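Local coordinates for protein telomerase reverse transcriptase (Takifugu rubripes, PDB 4LMO) that binds telomerase RNA through this RNA-binding domain of the catalytic subunit, a reverse transcriptase that extends chromosome ends by copying an RNA template, at residues L24-K30 with V52-N56. Residues are numbered along the deposited sequence.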
loop_
_atom_site.group_PDB
_atom_site.type_symbol
_atom_site.label_atom_id
_atom_site.label_comp_id
_atom_site.label_asym_id
_atom_site.label_seq_id
_atom_site.Cartn_x
_atom_site.Cartn_y
_atom_site.Cartn_z
ATOM N N LEU A 24 4.995 4.785 -1.784
ATOM C CA LEU A 24 5.661 5.033 -0.499
ATOM C C LEU A 24 7.018 4.339 -0.303
ATOM O O LEU A 24 8.005 4.989 0.045
ATOM C CB LEU A 24 4.716 4.700 0.665
ATOM C CG LEU A 24 5.253 4.707 2.104
ATOM C CD1 LEU A 24 5.865 6.045 2.500
ATOM C CD2 LEU A 24 4.149 4.310 3.075
ATOM N N LEU A 25 7.058 3.028 -0.522
ATOM C CA LEU A 25 8.261 2.240 -0.251
ATOM C C LEU A 25 9.371 2.431 -1.293
ATOM O O LEU A 25 10.493 1.959 -1.101
ATOM C CB LEU A 25 7.915 0.755 -0.083
ATOM C CG LEU A 25 6.991 0.319 1.061
ATOM C CD1 LEU A 25 6.860 -1.197 1.079
ATOM C CD2 LEU A 25 7.482 0.829 2.410
ATOM N N ASN A 26 9.054 3.120 -2.387
ATOM C CA ASN A 26 10.043 3.462 -3.407
ATOM C C ASN A 26 10.606 4.868 -3.221
ATOM O O ASN A 26 11.504 5.284 -3.956
ATOM C CB ASN A 26 9.450 3.311 -4.812
ATOM C CG ASN A 26 9.294 1.860 -5.230
ATOM O OD1 ASN A 26 9.959 0.971 -4.699
ATOM N ND2 ASN A 26 8.414 1.616 -6.189
ATOM N N ARG A 27 10.073 5.595 -2.243
ATOM C CA ARG A 27 10.541 6.945 -1.946
ATOM C C ARG A 27 11.852 6.920 -1.173
ATOM O O ARG A 27 12.131 5.980 -0.425
ATOM C CB ARG A 27 9.482 7.742 -1.180
ATOM C CG ARG A 27 8.426 8.369 -2.074
ATOM C CD ARG A 27 7.201 8.798 -1.288
ATOM N NE ARG A 27 7.411 10.029 -0.525
ATOM C CZ ARG A 27 6.517 10.553 0.311
ATOM N NH1 ARG A 27 5.343 9.956 0.502
ATOM N NH2 ARG A 27 6.797 11.676 0.960
ATOM N N LYS A 28 12.655 7.958 -1.373
ATOM C CA LYS A 28 13.945 8.080 -0.712
ATOM C C LYS A 28 13.869 9.039 0.473
ATOM O O LYS A 28 13.092 9.995 0.456
ATOM C CB LYS A 28 15.011 8.544 -1.710
ATOM C CG LYS A 28 15.347 7.507 -2.774
ATOM C CD LYS A 28 16.553 7.922 -3.599
ATOM C CE LYS A 28 17.123 6.737 -4.366
ATOM N NZ LYS A 28 18.326 7.110 -5.160
ATOM N N LYS A 29 14.663 8.763 1.505
ATOM C CA LYS A 29 14.796 9.677 2.635
ATOM C C LYS A 29 15.732 10.821 2.266
ATOM O O LYS A 29 16.785 10.606 1.660
ATOM C CB LYS A 29 15.301 8.951 3.887
ATOM C CG LYS A 29 15.579 9.875 5.065
ATOM C CD LYS A 29 15.726 9.120 6.374
ATOM C CE LYS A 29 16.368 9.983 7.453
ATOM N NZ LYS A 29 15.565 11.189 7.799
ATOM N N LYS A 30 15.334 12.035 2.633
ATOM C CA LYS A 30 16.138 13.221 2.376
ATOM C C LYS A 30 17.208 13.410 3.450
ATOM O O LYS A 30 16.898 13.618 4.625
ATOM C CB LYS A 30 15.250 14.466 2.261
ATOM C CG LYS A 30 16.011 15.734 1.917
ATOM C CD LYS A 30 15.125 16.756 1.225
ATOM C CE LYS A 30 15.950 17.904 0.662
ATOM N NZ LYS A 30 16.977 17.444 -0.319
ATOM N N VAL A 52 5.034 9.520 7.743
ATOM C CA VAL A 52 5.623 9.658 6.401
ATOM C C VAL A 52 6.608 10.823 6.257
ATOM O O VAL A 52 7.536 10.753 5.449
ATOM C CB VAL A 52 4.553 9.752 5.282
ATOM C CG1 VAL A 52 3.894 8.401 5.055
ATOM C CG2 VAL A 52 3.505 10.813 5.590
ATOM N N LEU A 53 6.413 11.878 7.049
ATOM C CA LEU A 53 7.238 13.088 6.959
ATOM C C LEU A 53 8.658 12.887 7.492
ATOM O O LEU A 53 9.518 13.761 7.338
ATOM C CB LEU A 53 6.555 14.276 7.646
ATOM C CG LEU A 53 5.243 14.765 7.015
ATOM C CD1 LEU A 53 4.537 15.766 7.919
ATOM C CD2 LEU A 53 5.478 15.357 5.630
ATOM N N TYR A 54 8.891 11.730 8.107
ATOM C CA TYR A 54 10.230 11.306 8.494
ATOM C C TYR A 54 11.160 11.311 7.278
ATOM O O TYR A 54 12.346 11.620 7.401
ATOM C CB TYR A 54 10.180 9.915 9.140
ATOM C CG TYR A 54 11.534 9.288 9.369
ATOM C CD1 TYR A 54 12.314 9.644 10.470
ATOM C CD2 TYR A 54 12.041 8.342 8.480
ATOM C CE1 TYR A 54 13.563 9.075 10.675
ATOM C CE2 TYR A 54 13.285 7.768 8.677
ATOM C CZ TYR A 54 14.041 8.136 9.775
ATOM O OH TYR A 54 15.276 7.562 9.966
ATOM N N LEU A 55 10.606 10.983 6.111
ATOM C CA LEU A 55 11.341 11.005 4.846
ATOM C C LEU A 55 11.786 12.413 4.448
ATOM O O LEU A 55 12.732 12.579 3.673
ATOM C CB LEU A 55 10.500 10.381 3.724
ATOM C CG LEU A 55 10.208 8.876 3.805
ATOM C CD1 LEU A 55 9.185 8.448 2.762
ATOM C CD2 LEU A 55 11.487 8.072 3.655
ATOM N N ASN A 56 11.106 13.419 4.991
ATOM C CA ASN A 56 11.385 14.816 4.668
ATOM C C ASN A 56 12.159 15.555 5.759
ATOM O O ASN A 56 12.389 16.762 5.658
ATOM C CB ASN A 56 10.084 15.543 4.332
ATOM C CG ASN A 56 9.413 14.981 3.095
ATOM O OD1 ASN A 56 9.922 15.118 1.982
ATOM N ND2 ASN A 56 8.265 14.342 3.285
HETATM O O HOH W 1 13.904 12.467 9.817
#
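Apolar contact centres on Leu55, the residue of 52-56 most covered by 24-30. Leu55 CD1 lies 4.1 Å from Leu24 CD1 and 4.0 Å from Arg27 CB, while Leu55 CD2 packs 3.9 Å from Lys29 CB; Leu24 CD1 also reaches Val52 CG1 at 4.0 Å. The same Leu55 CD1 sits over one face of the Arg27 guanidinium. A single backbone hydrogen bond joins the segments, from Lys30 N to Leu55 O (2.9 Å, nearly linear). In the RNA-binding domain of TERT, this links a two-stranded antiparallel hairpin, 29-30 with 35-36, to the 3-10 turn that follows helix 40-48. The side chain of Lys29 makes the contacts with Tyr54: its NZ stands over the Tyr54 ring in a cation-pi interaction, 4.1 Å from the centroid, and makes a weak hydrogen bond to Tyr54 O (3.3 Å). A water accepts from Lys29 NZ (2.9 Å) and donates to Tyr54 O (3.0 Å), and Tyr54 OH is hydrogen-bonded to Asp42 of helix 40-48.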